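Rhodopsin (Todarodes pacificus, PDB 2Z73) senses light in squid vision, where isomerization of its 11-cis retinal to the all-trans form activates G-protein signalling to phospholipase C. Local coordinates at residues I191-S195 against T196-N200; F286-L289 against E290-T293; T293-A296 against A297-V301. All coordinates share one frame; numbering follows the deposited sequence.

Interaction 1. Residues I191-S195 against T196-N200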
loop_
_atom_site.group_PDB
_atom_site.type_symbol
_atom_site.label_atom_id
_atom_site.label_comp_id
_atom_site.label_asym_id
_atom_site.label_seq_id
_atom_site.Cartn_x
_atom_site.Cartn_y
_atom_site.Cartn_z
ATOM N N ILE A 191 -21.775 5.782 -8.231
ATOM C CA ILE A 191 -23.144 6.266 -8.142
ATOM C C ILE A 191 -24.045 5.597 -9.194
ATOM O O ILE A 191 -25.047 4.969 -8.853
ATOM C CB ILE A 191 -23.176 7.788 -8.310
ATOM C CG1 ILE A 191 -22.407 8.442 -7.155
ATOM C CG2 ILE A 191 -24.599 8.268 -8.362
ATOM C CD1 ILE A 191 -22.255 9.950 -7.292
ATOM N N SER A 192 -23.685 5.728 -10.467
ATOM C CA SER A 192 -24.451 5.115 -11.547
ATOM C C SER A 192 -24.675 3.639 -11.243
ATOM O O SER A 192 -23.745 2.933 -10.859
ATOM C CB SER A 192 -23.701 5.251 -12.871
ATOM O OG SER A 192 -23.671 6.603 -13.290
ATOM N N ARG A 193 -25.907 3.171 -11.432
ATOM C CA ARG A 193 -26.243 1.785 -11.131
ATOM C C ARG A 193 -26.587 0.875 -12.302
ATOM O O ARG A 193 -27.260 -0.142 -12.118
ATOM C CB ARG A 193 -27.375 1.749 -10.119
ATOM C CG ARG A 193 -27.066 2.530 -8.871
ATOM C CD ARG A 193 -28.075 2.253 -7.796
ATOM N NE ARG A 193 -27.733 2.910 -6.540
ATOM C CZ ARG A 193 -28.433 2.768 -5.424
ATOM N NH1 ARG A 193 -28.062 3.394 -4.322
ATOM N NH2 ARG A 193 -29.502 1.990 -5.414
ATOM N N ASP A 194 -26.118 1.225 -13.498
ATOM C CA ASP A 194 -26.386 0.406 -14.675
ATOM C C ASP A 194 -25.602 -0.884 -14.597
ATOM O O ASP A 194 -24.633 -0.994 -13.844
ATOM C CB ASP A 194 -26.006 1.141 -15.955
ATOM C CG ASP A 194 -24.591 1.644 -15.928
ATOM O OD1 ASP A 194 -24.375 2.769 -15.430
ATOM O OD2 ASP A 194 -23.698 0.905 -16.391
ATOM N N SER A 195 -26.027 -1.863 -15.385
ATOM C CA SER A 195 -25.375 -3.163 -15.408
ATOM C C SER A 195 -23.869 -3.017 -15.562
ATOM O O SER A 195 -23.099 -3.542 -14.762
ATOM C CB SER A 195 -25.933 -4.008 -16.553
ATOM O OG SER A 195 -25.195 -5.210 -16.691
ATOM N N THR A 196 -23.460 -2.295 -16.597
ATOM C CA THR A 196 -22.048 -2.083 -16.876
ATOM C C THR A 196 -21.277 -1.570 -15.665
ATOM O O THR A 196 -20.349 -2.218 -15.196
ATOM C CB THR A 196 -21.859 -1.071 -18.029
ATOM O OG1 THR A 196 -22.617 -1.499 -19.167
ATOM C CG2 THR A 196 -20.378 -0.968 -18.412
ATOM N N THR A 197 -21.669 -0.402 -15.169
ATOM C CA THR A 197 -20.999 0.207 -14.027
ATOM C C THR A 197 -20.938 -0.698 -12.806
ATOM O O THR A 197 -19.891 -0.814 -12.156
ATOM C CB THR A 197 -21.680 1.516 -13.598
ATOM O OG1 THR A 197 -21.800 2.400 -14.726
ATOM C CG2 THR A 197 -20.857 2.191 -12.507
ATOM N N ARG A 198 -22.055 -1.348 -12.496
ATOM C CA ARG A 198 -22.125 -2.219 -11.325
ATOM C C ARG A 198 -21.231 -3.439 -11.408
ATOM O O ARG A 198 -20.675 -3.868 -10.396
ATOM C CB ARG A 198 -23.575 -2.648 -11.076
ATOM C CG ARG A 198 -23.761 -3.549 -9.867
ATOM C CD ARG A 198 -25.224 -3.647 -9.470
ATOM N NE ARG A 198 -25.676 -2.455 -8.757
ATOM C CZ ARG A 198 -26.916 -2.275 -8.312
ATOM N NH1 ARG A 198 -27.831 -3.211 -8.513
ATOM N NH2 ARG A 198 -27.239 -1.165 -7.657
ATOM N N SER A 199 -21.086 -4.008 -12.600
ATOM C CA SER A 199 -20.231 -5.184 -12.771
ATOM C C SER A 199 -18.772 -4.795 -12.566
ATOM O O SER A 199 -18.001 -5.532 -11.940
ATOM C CB SER A 199 -20.417 -5.800 -14.168
ATOM O OG SER A 199 -20.264 -4.840 -15.197
ATOM N N ASN A 200 -18.394 -3.633 -13.086
ATOM C CA ASN A 200 -17.029 -3.161 -12.933
ATOM C C ASN A 200 -16.743 -2.887 -11.461
ATOM O O ASN A 200 -15.650 -3.167 -10.976
ATOM C CB ASN A 200 -16.796 -1.903 -13.762
ATOM C CG ASN A 200 -15.347 -1.465 -13.748
ATOM O OD1 ASN A 200 -15.007 -0.419 -13.197
ATOM N ND2 ASN A 200 -14.482 -2.272 -14.357
#

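Interaction 2. Residues F286-L289 against E290-T293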
loop_
_atom_site.group_PDB
_atom_site.type_symbol
_atom_site.label_atom_id
_atom_site.label_comp_id
_atom_site.label_asym_id
_atom_site.label_seq_id
_atom_site.Cartn_x
_atom_site.Cartn_y
_atom_site.Cartn_z
ATOM N N PHE A 286 -25.373 0.707 -3.596
ATOM C CA PHE A 286 -26.360 -0.270 -3.146
ATOM C C PHE A 286 -27.290 0.196 -2.037
ATOM O O PHE A 286 -28.332 -0.416 -1.819
ATOM C CB PHE A 286 -25.655 -1.537 -2.676
ATOM C CG PHE A 286 -24.947 -2.282 -3.766
ATOM C CD1 PHE A 286 -23.599 -2.590 -3.641
ATOM C CD2 PHE A 286 -25.636 -2.722 -4.891
ATOM C CE1 PHE A 286 -22.949 -3.328 -4.615
ATOM C CE2 PHE A 286 -24.992 -3.462 -5.873
ATOM C CZ PHE A 286 -23.644 -3.767 -5.734
ATOM N N GLY A 287 -26.921 1.264 -1.338
ATOM C CA GLY A 287 -27.757 1.740 -0.251
ATOM C C GLY A 287 -28.303 3.147 -0.394
ATOM O O GLY A 287 -28.543 3.619 -1.506
ATOM N N PRO A 288 -28.527 3.842 0.732
ATOM C CA PRO A 288 -29.051 5.210 0.769
ATOM C C PRO A 288 -28.094 6.247 0.181
ATOM O O PRO A 288 -27.232 6.782 0.887
ATOM C CB PRO A 288 -29.287 5.452 2.258
ATOM C CG PRO A 288 -29.511 4.084 2.799
ATOM C CD PRO A 288 -28.472 3.275 2.088
ATOM N N LEU A 289 -28.243 6.546 -1.105
ATOM C CA LEU A 289 -27.380 7.536 -1.726
ATOM C C LEU A 289 -27.461 8.849 -0.963
ATOM O O LEU A 289 -26.547 9.662 -1.038
ATOM C CB LEU A 289 -27.789 7.782 -3.179
ATOM C CG LEU A 289 -27.017 8.881 -3.937
ATOM C CD1 LEU A 289 -25.571 8.426 -4.186
ATOM C CD2 LEU A 289 -27.716 9.180 -5.259
ATOM N N GLU A 290 -28.554 9.060 -0.232
ATOM C CA GLU A 290 -28.711 10.306 0.510
ATOM C C GLU A 290 -27.701 10.408 1.632
ATOM O O GLU A 290 -27.532 11.468 2.232
ATOM C CB GLU A 290 -30.137 10.472 1.060
ATOM C CG GLU A 290 -30.738 9.238 1.707
ATOM C CD GLU A 290 -31.350 8.287 0.693
ATOM O OE1 GLU A 290 -31.874 7.229 1.104
ATOM O OE2 GLU A 290 -31.314 8.601 -0.512
ATOM N N TRP A 291 -27.022 9.300 1.909
ATOM C CA TRP A 291 -26.000 9.291 2.949
ATOM C C TRP A 291 -24.702 9.854 2.382
ATOM O O TRP A 291 -23.969 10.577 3.056
ATOM C CB TRP A 291 -25.755 7.867 3.454
ATOM C CG TRP A 291 -26.863 7.320 4.297
ATOM C CD1 TRP A 291 -27.898 8.021 4.847
ATOM C CD2 TRP A 291 -27.018 5.967 4.736
ATOM N NE1 TRP A 291 -28.685 7.188 5.605
ATOM C CE2 TRP A 291 -28.168 5.921 5.555
ATOM C CE3 TRP A 291 -26.295 4.787 4.520
ATOM C CZ2 TRP A 291 -28.615 4.741 6.161
ATOM C CZ3 TRP A 291 -26.738 3.609 5.124
ATOM C CH2 TRP A 291 -27.889 3.599 5.936
ATOM N N VAL A 292 -24.434 9.516 1.126
ATOM C CA VAL A 292 -23.221 9.952 0.458
ATOM C C VAL A 292 -23.187 11.448 0.208
ATOM O O VAL A 292 -23.362 11.901 -0.914
ATOM C CB VAL A 292 -23.033 9.222 -0.881
ATOM C CG1 VAL A 292 -21.653 9.500 -1.427
ATOM C CG2 VAL A 292 -23.239 7.731 -0.694
ATOM N N THR A 293 -22.961 12.214 1.269
ATOM C CA THR A 293 -22.868 13.665 1.173
ATOM C C THR A 293 -21.439 14.069 0.808
ATOM O O THR A 293 -20.506 13.253 0.883
ATOM C CB THR A 293 -23.189 14.330 2.512
ATOM O OG1 THR A 293 -22.318 13.796 3.519
ATOM C CG2 THR A 293 -24.632 14.088 2.902
#

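Interaction 3. Residues T293-A296 against A297-V301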
loop_
_atom_site.group_PDB
_atom_site.type_symbol
_atom_site.label_atom_id
_atom_site.label_comp_id
_atom_site.label_asym_id
_atom_site.label_seq_id
_atom_site.Cartn_x
_atom_site.Cartn_y
_atom_site.Cartn_z
ATOM N N THR A 293 -22.961 12.214 1.269
ATOM C CA THR A 293 -22.868 13.665 1.173
ATOM C C THR A 293 -21.439 14.069 0.808
ATOM O O THR A 293 -20.506 13.253 0.883
ATOM C CB THR A 293 -23.189 14.330 2.512
ATOM O OG1 THR A 293 -22.318 13.796 3.519
ATOM C CG2 THR A 293 -24.632 14.088 2.902
ATOM N N PRO A 294 -21.245 15.344 0.427
ATOM C CA PRO A 294 -19.928 15.871 0.054
ATOM C C PRO A 294 -18.819 15.446 1.023
ATOM O O PRO A 294 -17.769 15.007 0.579
ATOM C CB PRO A 294 -20.157 17.374 0.048
ATOM C CG PRO A 294 -21.548 17.472 -0.462
ATOM C CD PRO A 294 -22.271 16.397 0.315
ATOM N N TYR A 295 -19.061 15.576 2.330
ATOM C CA TYR A 295 -18.081 15.183 3.347
ATOM C C TYR A 295 -18.081 13.668 3.532
ATOM O O TYR A 295 -17.047 13.069 3.827
ATOM C CB TYR A 295 -18.385 15.828 4.701
ATOM C CG TYR A 295 -18.291 17.335 4.735
ATOM C CD1 TYR A 295 -19.302 18.097 5.328
ATOM C CD2 TYR A 295 -17.206 18.008 4.172
ATOM C CE1 TYR A 295 -19.243 19.481 5.356
ATOM C CE2 TYR A 295 -17.135 19.410 4.196
ATOM C CZ TYR A 295 -18.160 20.132 4.790
ATOM O OH TYR A 295 -18.114 21.508 4.819
ATOM N N ALA A 296 -19.249 13.053 3.370
ATOM C CA ALA A 296 -19.372 11.609 3.533
ATOM C C ALA A 296 -18.385 10.898 2.626
ATOM O O ALA A 296 -17.808 9.865 2.989
ATOM C CB ALA A 296 -20.795 11.159 3.208
ATOM N N ALA A 297 -18.198 11.457 1.433
ATOM C CA ALA A 297 -17.279 10.880 0.467
ATOM C C ALA A 297 -15.898 11.519 0.603
ATOM O O ALA A 297 -14.898 10.819 0.786
ATOM C CB ALA A 297 -17.827 11.066 -0.945
ATOM N N GLN A 298 -15.839 12.845 0.556
ATOM C CA GLN A 298 -14.557 13.535 0.647
ATOM C C GLN A 298 -13.627 13.130 1.804
ATOM O O GLN A 298 -12.558 12.588 1.568
ATOM C CB GLN A 298 -14.771 15.050 0.682
ATOM C CG GLN A 298 -13.602 15.822 0.074
ATOM C CD GLN A 298 -13.353 15.428 -1.374
ATOM O OE1 GLN A 298 -14.196 15.671 -2.242
ATOM N NE2 GLN A 298 -12.197 14.807 -1.641
ATOM N N LEU A 299 -14.033 13.395 3.044
ATOM C CA LEU A 299 -13.209 13.073 4.207
ATOM C C LEU A 299 -12.657 11.649 4.230
ATOM O O LEU A 299 -11.508 11.436 4.612
ATOM C CB LEU A 299 -13.976 13.360 5.499
ATOM C CG LEU A 299 -13.778 14.759 6.087
ATOM C CD1 LEU A 299 -14.126 15.831 5.065
ATOM C CD2 LEU A 299 -14.642 14.904 7.328
ATOM N N PRO A 300 -13.473 10.656 3.846
ATOM C CA PRO A 300 -12.967 9.284 3.848
ATOM C C PRO A 300 -12.021 8.999 2.680
ATOM O O PRO A 300 -11.195 8.082 2.760
ATOM C CB PRO A 300 -14.237 8.448 3.779
ATOM C CG PRO A 300 -15.217 9.300 4.488
ATOM C CD PRO A 300 -14.942 10.651 3.887
ATOM N N VAL A 301 -12.131 9.765 1.595
ATOM C CA VAL A 301 -11.231 9.551 0.456
ATOM C C VAL A 301 -9.854 10.131 0.775
ATOM O O VAL A 301 -8.840 9.582 0.366
ATOM C CB VAL A 301 -11.761 10.189 -0.869
ATOM C CG1 VAL A 301 -11.492 11.678 -0.879
ATOM C CG2 VAL A 301 -11.095 9.529 -2.076
#

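Interaction 1. Residues I191-S195 against T196-N200
With chi1 at 53°, Asp-194 holds its CG between its own backbone N and carbonyl carbon, which swings the carboxylate over the first turn of the helix to meet Thr-197, whose OG1 is anti to its carbonyl carbon. Both carboxylate oxygens are used. OD2 of Asp-194 accepts from Thr-197 N at 2.7 Å in a nearly straight bond (176°), the N-H coming from above the carboxylate plane, while OD1 of Asp-194 receives the hydroxyl OG1 of Thr-197 on its syn side, also at 2.7 Å. Asp-194 is thus the N-cap of helix 195-224, the fifth transmembrane helix of the rhodopsin fold, and its negative charge sits where the helix dipole would be expected to favour it. The backbone takes over at once: Arg-198 N bonds Asp-194 O, and Ser-199 N bonds Ser-195 O. On the loop side, CG2 of Thr-197 rests 3.4 Å from Ser-192 O. The two arginines come close, NH2 of Arg-198 lying 3.5 Å from CD of Arg-193 with the guanidinium planes 45° apart. Their like charges are served by backbone carbonyls near the end of helix 246-286: Gln-285 O takes Arg-198 NH2, while Ala-284 O and Gly-287 O take Arg-193 NH1.

Interaction 2. Residues F286-L289 against E290-T293
Pro-288 lies flat against one face of the Trp-291 indole, the two side chains running side by side, and this is the tight part of the turn. CG of Pro-288 stands 3.3 Å from the centroid of the six-membered ring, only 4° off its normal, a CH-pi contact, while CB of Pro-288 sits 3.4 Å from Trp-291 CD2. The indole reaches the proline because its CG is anti to the carbonyl carbon (chi1 -72°). Beside this CH-pi contact, Trp-291 N donates to Pro-288 O at 2.7 Å, from well above the carbonyl plane. An alanine in place of Pro-288 would take away CG and CD and would probably leave the indole without its CH-pi partner and freer to turn. On the exposed flank, Glu-290, bent at chi2, brings OE1 to 3.3 Å from Pro-288 CB. Leu-289 and Val-292 meet more loosely: CD1 of Leu-289 comes no nearer than 4.2 Å to Val-292 CB, and the Val-292 N to Leu-289 O bond is weak. Val-292 centres an inverse gamma turn leading to helix 294-306. Within the extracellular loop between the sixth and seventh transmembrane helices, Trp-291 packs on Leu-283 and Val-292 on Val-280 of helix 246-286, while helix 21-24 meets Leu-289 through His-22 and Val-292 through Trp-23.

Interaction 3. Residues T293-A296 against A297-V301
Tyr-295 and Leu-299, one turn apart on the surface of helix 294-306, point the same way and touch through CD2 of the tyrosine and CD1 of the leucine at 3.9 Å, an oblique approach to the ring. The phenol ring owes its place to chi1 of -64°, which sets CG anti to the carbonyl carbon; beyond the pair it packs against Val-33 of helix 31-61 and Pro-30 of the loop before it. The backbone link under these side chains, Leu-299 N to Tyr-295 O, is weak, with an N-H...O angle of 135°.

Ala-297 stands at the start of the helix, buried against Tyr-190. Its N donates to Thr-293 O at 3.0 Å, and its CB approaches the same carbonyl. Thr-293 is the N-cap: its OG1 accepts from Ala-296 N at 3.2 Å, and its carbonyl and hydroxyl thus both accept from the first turn. Next, Gln-298 N bonds Pro-294 O at 2.9 Å, while the Gln-298 amide is turned away to Val-182 and Asn-185.

Ala-296 presents its carbonyl to the ring of Pro-300, whose CG lies 3.0 Å from Ala-296 O. Having no N-H, Pro-300 cannot bond to the preceding turn, and the seventh transmembrane helix kinks here, immediately before Val-301, which touches retinal. The chemistry implies a helix started by a threonine cap and two backbone bonds, then interrupted by a weak link and a proline, with helical bonding resumed at once by Val-301 N to Ala-297 O at the chromophore pocket.

How the interactions relate
In chain order, interaction 1 opens the fifth transmembrane helix (195-224), interaction 2 forms the turn between helices 246-286 and 294-306, and interaction 3 begins the seventh. All lie toward the extracellular end of the receptor. Interactions 1 and 2 are centred about 15 Å apart and touch, Arg-193 meeting Gly-287 and Phe-286 packing on Arg-198. Interactions 2 and 3, with centres about 11 Å apart, share Thr-293, and Val-292 also packs on Ala-297. Interactions 1 and 3, whose centres are about 21 Å apart, do not touch; the 286-293 loop, which connects the sixth and seventh helices, also packs on the start of the fifth, on the extracellular side of the retinal pocket.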